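Local coordinates for 5' nucleotidase family protein (Staphylococcus aureus subsp. aureus, PDB 4Q7F) that belongs to the 5'-nucleotidase family, joining a calcineurin-like phosphoesterase domain to a C-terminal 5'-nucleotidase domain, and binds manganese and magnesium ions, at residues W316-D327 / F371-I381; N127-I135 / L142-F150. All coordinates share one frame; numbering follows the deposited sequence.

Contact 1: residues W316-D327 / F371-I381; sequences WLDYEITTLPYD and FKQVVTMRDVI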
# COMPACT_ATOMS: atom_id res chain seq x y z
N TRP A 316 -10.66 21.57 -4.29
CA TRP A 316 -11.04 20.90 -3.06
C TRP A 316 -9.85 20.75 -2.14
O TRP A 316 -9.95 21.00 -0.95
CB TRP A 316 -11.65 19.53 -3.39
CG TRP A 316 -12.16 18.79 -2.23
CD1 TRP A 316 -13.32 19.05 -1.54
CD2 TRP A 316 -11.60 17.61 -1.65
NE1 TRP A 316 -13.49 18.10 -0.56
CE2 TRP A 316 -12.45 17.21 -0.60
CE3 TRP A 316 -10.46 16.85 -1.92
CZ2 TRP A 316 -12.19 16.10 0.19
CZ3 TRP A 316 -10.20 15.74 -1.15
CH2 TRP A 316 -11.06 15.36 -0.11
N LEU A 317 -8.70 20.38 -2.71
CA LEU A 317 -7.49 20.23 -1.92
C LEU A 317 -7.04 21.54 -1.29
O LEU A 317 -6.41 21.53 -0.23
CB LEU A 317 -6.38 19.62 -2.78
CG LEU A 317 -6.62 18.14 -3.09
CD1 LEU A 317 -5.58 17.64 -4.06
CD2 LEU A 317 -6.60 17.31 -1.80
N ASP A 318 -7.37 22.67 -1.91
CA ASP A 318 -7.00 23.97 -1.37
C ASP A 318 -7.94 24.49 -0.30
O ASP A 318 -7.67 25.53 0.30
CB ASP A 318 -6.90 25.01 -2.51
CG ASP A 318 -5.69 24.79 -3.39
OD1 ASP A 318 -4.72 24.13 -2.93
OD2 ASP A 318 -5.69 25.27 -4.55
N TYR A 319 -9.05 23.78 -0.06
CA TYR A 319 -10.04 24.22 0.92
C TYR A 319 -9.36 24.39 2.27
O TYR A 319 -8.69 23.48 2.74
CB TYR A 319 -11.20 23.23 1.03
CG TYR A 319 -12.20 23.64 2.09
CD1 TYR A 319 -13.20 24.57 1.81
CD2 TYR A 319 -12.12 23.12 3.38
CE1 TYR A 319 -14.11 24.96 2.79
CE2 TYR A 319 -13.03 23.50 4.36
CZ TYR A 319 -14.02 24.42 4.06
OH TYR A 319 -14.91 24.80 5.03
N GLU A 320 -9.53 25.57 2.86
CA GLU A 320 -8.91 25.87 4.14
C GLU A 320 -9.67 25.28 5.32
O GLU A 320 -10.86 25.55 5.51
CB GLU A 320 -8.75 27.39 4.29
CG GLU A 320 -8.15 27.79 5.62
CD GLU A 320 -7.80 29.26 5.71
OE1 GLU A 320 -7.40 29.86 4.68
OE2 GLU A 320 -7.88 29.81 6.83
N ILE A 321 -8.98 24.46 6.12
CA ILE A 321 -9.57 23.83 7.28
C ILE A 321 -9.54 24.83 8.45
O ILE A 321 -10.58 25.11 9.06
CB ILE A 321 -8.79 22.56 7.70
CG1 ILE A 321 -8.64 21.59 6.50
CG2 ILE A 321 -9.48 21.89 8.87
CD1 ILE A 321 -9.94 20.99 6.02
N THR A 322 -8.35 25.36 8.75
CA THR A 322 -8.19 26.34 9.81
C THR A 322 -6.85 27.04 9.65
O THR A 322 -6.05 26.69 8.76
CB THR A 322 -8.25 25.70 11.23
OG1 THR A 322 -8.34 26.72 12.23
CG2 THR A 322 -7.02 24.84 11.52
N THR A 323 -6.64 28.05 10.49
CA THR A 323 -5.38 28.77 10.58
C THR A 323 -4.93 28.63 12.03
O THR A 323 -5.63 29.04 12.93
CB THR A 323 -5.53 30.25 10.23
OG1 THR A 323 -6.00 30.38 8.89
CG2 THR A 323 -4.19 30.97 10.36
N LEU A 324 -3.77 28.03 12.24
CA LEU A 324 -3.23 27.81 13.58
C LEU A 324 -2.38 29.00 13.99
O LEU A 324 -1.88 29.72 13.13
CB LEU A 324 -2.35 26.56 13.56
CG LEU A 324 -2.95 25.32 12.92
CD1 LEU A 324 -1.92 24.21 12.86
CD2 LEU A 324 -4.20 24.85 13.65
N PRO A 325 -2.19 29.21 15.30
CA PRO A 325 -1.37 30.34 15.73
C PRO A 325 0.15 30.08 15.66
O PRO A 325 0.93 30.98 15.97
CB PRO A 325 -1.81 30.58 17.17
CG PRO A 325 -2.35 29.28 17.65
CD PRO A 325 -2.76 28.47 16.44
N TYR A 326 0.56 28.88 15.26
CA TYR A 326 1.98 28.53 15.16
C TYR A 326 2.24 27.43 14.13
O TYR A 326 1.32 26.68 13.75
CB TYR A 326 2.50 28.09 16.52
CG TYR A 326 1.65 27.02 17.14
CD1 TYR A 326 1.83 25.68 16.82
CD2 TYR A 326 0.63 27.35 18.03
CE1 TYR A 326 1.04 24.70 17.38
CE2 TYR A 326 -0.16 26.37 18.60
CZ TYR A 326 0.05 25.05 18.26
OH TYR A 326 -0.73 24.07 18.81
N ASP A 327 3.50 27.33 13.71
CA ASP A 327 3.90 26.34 12.73
C ASP A 327 4.24 25.00 13.40
O ASP A 327 4.81 24.97 14.49
CB ASP A 327 5.14 26.83 11.96
CG ASP A 327 5.50 25.91 10.82
OD1 ASP A 327 4.90 26.04 9.74
OD2 ASP A 327 6.41 25.07 11.00
N PHE A 371 1.99 20.44 9.73
CA PHE A 371 1.16 21.54 9.30
C PHE A 371 1.88 22.89 9.42
O PHE A 371 2.64 23.13 10.35
CB PHE A 371 -0.13 21.69 10.11
CG PHE A 371 -1.08 20.51 10.06
CD1 PHE A 371 -1.23 19.74 8.93
CD2 PHE A 371 -1.93 20.28 11.13
CE1 PHE A 371 -2.14 18.69 8.89
CE2 PHE A 371 -2.85 19.25 11.10
CZ PHE A 371 -2.95 18.45 9.98
N LYS A 372 1.60 23.77 8.47
CA LYS A 372 2.07 25.13 8.52
C LYS A 372 0.92 25.81 9.24
O LYS A 372 -0.04 25.13 9.64
CB LYS A 372 2.22 25.72 7.12
CG LYS A 372 3.25 25.01 6.25
CD LYS A 372 3.17 25.48 4.80
CE LYS A 372 1.84 25.07 4.16
NZ LYS A 372 1.73 25.50 2.75
N GLN A 373 0.97 27.13 9.39
CA GLN A 373 -0.09 27.84 10.08
C GLN A 373 -1.41 27.71 9.33
O GLN A 373 -2.46 27.54 9.96
CB GLN A 373 0.29 29.30 10.31
CG GLN A 373 1.55 29.44 11.13
CD GLN A 373 1.78 30.85 11.64
OE1 GLN A 373 0.84 31.57 12.00
NE2 GLN A 373 3.05 31.24 11.73
N VAL A 374 -1.39 27.80 8.01
CA VAL A 374 -2.61 27.63 7.24
C VAL A 374 -2.66 26.15 6.88
O VAL A 374 -1.70 25.58 6.34
CB VAL A 374 -2.67 28.53 5.99
CG1 VAL A 374 -3.97 28.31 5.22
CG2 VAL A 374 -2.55 29.99 6.40
N VAL A 375 -3.77 25.51 7.22
CA VAL A 375 -3.97 24.10 6.97
C VAL A 375 -5.09 23.93 5.95
O VAL A 375 -6.20 24.42 6.16
CB VAL A 375 -4.36 23.34 8.24
CG1 VAL A 375 -4.47 21.85 7.95
CG2 VAL A 375 -3.35 23.59 9.35
N THR A 376 -4.78 23.23 4.86
CA THR A 376 -5.77 22.94 3.82
C THR A 376 -6.05 21.43 3.78
O THR A 376 -5.35 20.64 4.43
CB THR A 376 -5.26 23.38 2.43
OG1 THR A 376 -4.10 22.62 2.09
CG2 THR A 376 -4.91 24.88 2.42
N MSE A 377 -7.07 21.04 3.01
CA MSE A 377 -7.43 19.61 2.86
C MSE A 377 -6.20 18.83 2.40
O MSE A 377 -5.93 17.72 2.89
CB MSE A 377 -8.62 19.53 1.90
CG MSE A 377 -9.12 18.10 1.67
SE MSE A 377 -9.49 17.13 3.36
CE MSE A 377 -11.28 17.90 3.55
N ARG A 378 -5.45 19.44 1.48
CA ARG A 378 -4.20 18.87 0.92
C ARG A 378 -3.25 18.44 2.04
O ARG A 378 -2.72 17.35 2.03
CB ARG A 378 -3.48 19.92 0.05
CG ARG A 378 -2.29 19.40 -0.78
CD ARG A 378 -1.56 20.49 -1.56
NE ARG A 378 -2.49 21.28 -2.35
CZ ARG A 378 -2.87 20.99 -3.59
NH1 ARG A 378 -2.37 19.94 -4.24
NH2 ARG A 378 -3.76 21.77 -4.16
N ASP A 379 -3.05 19.33 3.00
CA ASP A 379 -2.15 19.07 4.13
C ASP A 379 -2.64 17.95 5.03
O ASP A 379 -1.85 17.13 5.48
CB ASP A 379 -1.95 20.36 4.91
CG ASP A 379 -1.51 21.50 4.02
OD1 ASP A 379 -0.48 21.35 3.32
OD2 ASP A 379 -2.17 22.55 4.00
N VAL A 380 -3.94 17.91 5.30
CA VAL A 380 -4.51 16.88 6.16
C VAL A 380 -4.32 15.50 5.54
O VAL A 380 -3.94 14.54 6.23
CB VAL A 380 -6.02 17.11 6.42
CG1 VAL A 380 -6.64 15.90 7.10
CG2 VAL A 380 -6.26 18.37 7.25
N ILE A 381 -4.60 15.40 4.25
CA ILE A 381 -4.48 14.13 3.55
C ILE A 381 -3.02 13.65 3.50
O ILE A 381 -2.75 12.47 3.72
CB ILE A 381 -5.07 14.19 2.12
CG1 ILE A 381 -6.59 14.46 2.19
CG2 ILE A 381 -4.83 12.85 1.44
CD1 ILE A 381 -7.29 14.66 0.84
O HOH W 1 -3.31 23.34 -0.74
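Strands 320-323 and 374-376 run antiparallel, with axes 4.6 Å apart at 161°, and a classic beta bulge sets Ile321 and Thr322 together against Val375. Val375 O takes the N-H of Ile321 and, weakly, that of Thr322, while Val375 N donates to Thr322 O. Beyond the strands the ladder carries on into a helix start: Met377 N bonds Tyr319 O at 2.9 Å, and Arg378 N donates to Leu317 O. Selenomethionine Met377 lays CG over one face of Trp316, 3.7 Å from the centroid of the six-membered ring and 9° off its normal, its chi1 of -179° turning CG away from the backbone N. The chain then bends so that Met377 CE reaches Trp316 CZ2 (3.9 Å), with the selenium oblique to the ring in a Met-aromatic contact. Ile381 CD1 touches Trp316 CZ3 and Leu317 CD2; Tyr82 and His86 meet the indole edge-to-face. This two-stranded ribbon belongs to the C-terminal domain of the 5'-nucleotidase family and leads directly into helix 377-383. Thr376 is the N-cap of that helix, and both its N and OG1 donate to Asp379 OD2. Alongside, Arg378 NH2 makes a salt bridge to Asp318 OD1 (2.8 Å), with the oxygen in the guanidinium plane but the nitrogen above the carboxylate plane. Leu317 CB covers one face of this guanidinium group. Water 1 accepts from Arg378 NE and donates to Asp318 OD1 and Thr376 OG1. Glu314 also pairs with Arg378 NH2, and Arg40 with Asp318 OD2. At the far end, Leu324 CD1 packs on Val375 CG2 (3.8 Å), and Leu324 N bonds Gln373 O at 2.7 Å.

Contact 2: residues N127-I135 / L142-F150; sequences NYPVLCANI and LTDNGVKYF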
# COMPACT_ATOMS: atom_id res chain seq x y z
N ASN A 127 -14.96 -2.23 -17.80
CA ASN A 127 -15.22 -2.91 -19.09
C ASN A 127 -14.22 -4.04 -19.45
O ASN A 127 -14.08 -4.41 -20.58
CB ASN A 127 -15.35 -1.89 -20.23
CG ASN A 127 -14.05 -1.15 -20.51
OD1 ASN A 127 -12.99 -1.57 -20.10
ND2 ASN A 127 -14.15 -0.03 -21.22
N TYR A 128 -13.56 -4.60 -18.43
CA TYR A 128 -12.68 -5.73 -18.60
C TYR A 128 -12.73 -6.53 -17.30
O TYR A 128 -13.08 -5.99 -16.27
CB TYR A 128 -11.24 -5.29 -18.90
CG TYR A 128 -10.67 -4.36 -17.85
CD1 TYR A 128 -10.08 -4.84 -16.69
CD2 TYR A 128 -10.75 -2.99 -18.03
CE1 TYR A 128 -9.57 -3.99 -15.74
CE2 TYR A 128 -10.25 -2.13 -17.08
CZ TYR A 128 -9.66 -2.63 -15.94
OH TYR A 128 -9.17 -1.76 -15.04
N PRO A 129 -12.39 -7.83 -17.35
CA PRO A 129 -12.44 -8.67 -16.17
C PRO A 129 -11.30 -8.49 -15.20
O PRO A 129 -10.17 -8.19 -15.59
CB PRO A 129 -12.36 -10.09 -16.74
CG PRO A 129 -11.63 -9.93 -18.01
CD PRO A 129 -12.13 -8.62 -18.57
N VAL A 130 -11.60 -8.69 -13.92
CA VAL A 130 -10.58 -8.65 -12.87
C VAL A 130 -10.43 -10.10 -12.42
O VAL A 130 -11.40 -10.73 -12.01
CB VAL A 130 -10.96 -7.69 -11.74
CG1 VAL A 130 -10.00 -7.85 -10.56
CG2 VAL A 130 -10.92 -6.25 -12.25
N LEU A 131 -9.21 -10.63 -12.52
CA LEU A 131 -8.98 -12.04 -12.25
C LEU A 131 -8.38 -12.26 -10.87
O LEU A 131 -7.34 -11.70 -10.56
CB LEU A 131 -8.05 -12.62 -13.32
CG LEU A 131 -8.56 -12.53 -14.77
CD1 LEU A 131 -7.47 -12.97 -15.73
CD2 LEU A 131 -9.81 -13.37 -14.97
N CYS A 132 -9.08 -13.04 -10.05
CA CYS A 132 -8.60 -13.38 -8.68
C CYS A 132 -9.02 -14.80 -8.35
O CYS A 132 -10.18 -15.04 -8.00
CB CYS A 132 -9.15 -12.41 -7.65
SG CYS A 132 -8.51 -12.76 -6.00
N ALA A 133 -8.09 -15.73 -8.45
CA ALA A 133 -8.39 -17.14 -8.20
C ALA A 133 -8.29 -17.61 -6.73
O ALA A 133 -8.77 -18.70 -6.38
CB ALA A 133 -7.50 -18.01 -9.08
N ASN A 134 -7.72 -16.79 -5.86
CA ASN A 134 -7.52 -17.24 -4.49
C ASN A 134 -8.28 -16.50 -3.37
O ASN A 134 -7.99 -16.70 -2.18
CB ASN A 134 -6.02 -17.28 -4.19
CG ASN A 134 -5.40 -15.90 -4.12
OD1 ASN A 134 -5.78 -15.01 -4.86
ND2 ASN A 134 -4.45 -15.73 -3.21
N ILE A 135 -9.24 -15.66 -3.73
CA ILE A 135 -10.06 -14.98 -2.73
C ILE A 135 -11.47 -15.44 -2.98
O ILE A 135 -12.05 -15.18 -4.06
CB ILE A 135 -9.99 -13.45 -2.81
CG1 ILE A 135 -8.59 -12.96 -2.49
CG2 ILE A 135 -11.00 -12.82 -1.85
CD1 ILE A 135 -8.42 -11.46 -2.48
N LEU A 142 -14.65 -14.52 -5.36
CA LEU A 142 -15.26 -13.19 -5.25
C LEU A 142 -15.48 -12.65 -6.66
O LEU A 142 -16.56 -12.17 -6.98
CB LEU A 142 -14.35 -12.26 -4.44
CG LEU A 142 -14.66 -10.76 -4.48
CD1 LEU A 142 -16.07 -10.44 -4.01
CD2 LEU A 142 -13.63 -10.01 -3.67
N THR A 143 -14.44 -12.73 -7.49
CA THR A 143 -14.52 -12.29 -8.90
C THR A 143 -15.16 -13.37 -9.75
O THR A 143 -15.17 -14.55 -9.37
CB THR A 143 -13.13 -11.95 -9.50
OG1 THR A 143 -12.21 -13.05 -9.34
CG2 THR A 143 -12.55 -10.74 -8.84
N ASP A 144 -15.72 -12.97 -10.88
CA ASP A 144 -16.34 -13.93 -11.79
C ASP A 144 -15.36 -15.04 -12.16
O ASP A 144 -15.73 -16.20 -12.19
CB ASP A 144 -16.83 -13.24 -13.07
CG ASP A 144 -18.00 -12.29 -12.82
OD1 ASP A 144 -18.62 -12.37 -11.75
OD2 ASP A 144 -18.30 -11.47 -13.70
N ASN A 145 -14.13 -14.68 -12.47
CA ASN A 145 -13.13 -15.66 -12.85
C ASN A 145 -11.77 -15.39 -12.26
O ASN A 145 -11.48 -14.28 -11.81
CB ASN A 145 -12.98 -15.70 -14.36
CG ASN A 145 -14.14 -16.39 -15.05
OD1 ASN A 145 -14.27 -17.61 -14.99
ND2 ASN A 145 -14.95 -15.62 -15.75
N GLY A 146 -10.95 -16.42 -12.26
CA GLY A 146 -9.59 -16.32 -11.80
C GLY A 146 -8.61 -16.67 -12.90
O GLY A 146 -7.43 -16.36 -12.79
N VAL A 147 -9.10 -17.28 -13.99
CA VAL A 147 -8.26 -17.67 -15.09
C VAL A 147 -8.90 -17.25 -16.43
O VAL A 147 -10.12 -17.26 -16.57
CB VAL A 147 -8.00 -19.19 -15.07
CG1 VAL A 147 -7.21 -19.64 -16.29
CG2 VAL A 147 -7.28 -19.59 -13.79
N LYS A 148 -8.04 -16.83 -17.37
CA LYS A 148 -8.44 -16.41 -18.72
C LYS A 148 -7.54 -17.09 -19.75
O LYS A 148 -6.32 -17.18 -19.57
CB LYS A 148 -8.29 -14.88 -18.84
CG LYS A 148 -8.52 -14.28 -20.23
CD LYS A 148 -8.25 -12.77 -20.19
CE LYS A 148 -8.22 -12.15 -21.58
NZ LYS A 148 -9.48 -12.36 -22.35
N TYR A 149 -8.13 -17.55 -20.85
CA TYR A 149 -7.36 -18.17 -21.90
C TYR A 149 -7.61 -17.44 -23.22
O TYR A 149 -8.71 -16.96 -23.46
CB TYR A 149 -7.77 -19.64 -22.07
CG TYR A 149 -7.45 -20.54 -20.89
CD1 TYR A 149 -6.17 -21.02 -20.69
CD2 TYR A 149 -8.45 -20.95 -20.01
CE1 TYR A 149 -5.87 -21.86 -19.62
CE2 TYR A 149 -8.16 -21.81 -18.95
CZ TYR A 149 -6.87 -22.25 -18.75
OH TYR A 149 -6.58 -23.09 -17.70
N PHE A 150 -6.57 -17.31 -24.05
CA PHE A 150 -6.73 -16.72 -25.39
C PHE A 150 -5.67 -17.28 -26.33
O PHE A 150 -4.66 -17.84 -25.89
CB PHE A 150 -6.71 -15.19 -25.36
CG PHE A 150 -5.43 -14.60 -24.84
CD1 PHE A 150 -5.27 -14.33 -23.49
CD2 PHE A 150 -4.40 -14.28 -25.71
CE1 PHE A 150 -4.10 -13.77 -23.01
CE2 PHE A 150 -3.22 -13.73 -25.24
CZ PHE A 150 -3.07 -13.47 -23.89
O HOH W 2 -13.44 -12.05 -13.44
O HOH W 3 -11.91 -13.72 -6.53
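The peptide carbonyl of Asn145 is approached in two ways: Cys132 N lies in its plane, on a lone pair of Asn145 O at 3.2 Å, whereas Thr143 OG1 donates to the same oxygen from well above that plane. Thr143 can turn back in this way because its OG1 sits between the backbone N and the carbonyl carbon (chi1 54°). Thr143 CB lies 3.3 Å from Val130 O, and CG2, beside the backbone N, reaches the same oxygen at 3.4 Å. Two waters bridge further backbone atoms: water 2 links Val130 O to Asn145 N, and water 3 accepts from Thr143 N while donating to Cys132 O and Ile135 O. Ile135 O also receives a nearly straight bond from Leu142 N, at 3.0 Å. On the apolar side the side chains of Leu131 and Lys148 cross at about a right angle, with Leu131 CD1 3.7 Å from Lys148 CB, and Ala133 CB rests on Gly146 CA (3.8 Å). Leu131 also has backbone bonds to Gly105, while Ala133 and Gly146 bond to Gly161. Segment 127-135 thus laces edge strand 104-105 of one mixed sheet to strands 147-152 and 155-163 of the other, within the two-sheet, helix-flanked core characteristic of calcineurin-like phosphoesterases.

From the N terminus the chain supplies Asp27, His29, Asp72 and Asn109 to the metal sites, then reaches contact 2, which closes a loop of six residues that take in strand 140-141 and the rest of strand 135-137. His207, His247 and His249 complete the metal sites before helix 304-317 leads into contact 1. That contact closes a loop of 43 residues, which includes helix 342-355, strand 359-363 and Phe365 of the ligand pocket. The two closures follow in series and neither nest nor cross. Their centres are 42 Å apart on opposite sides of the chain's centre: contact 2 ties sheets of the phosphoesterase domain, contact 1 ties helix 304-317 and strand 320-323 to strand 374-376 and helix 377-383.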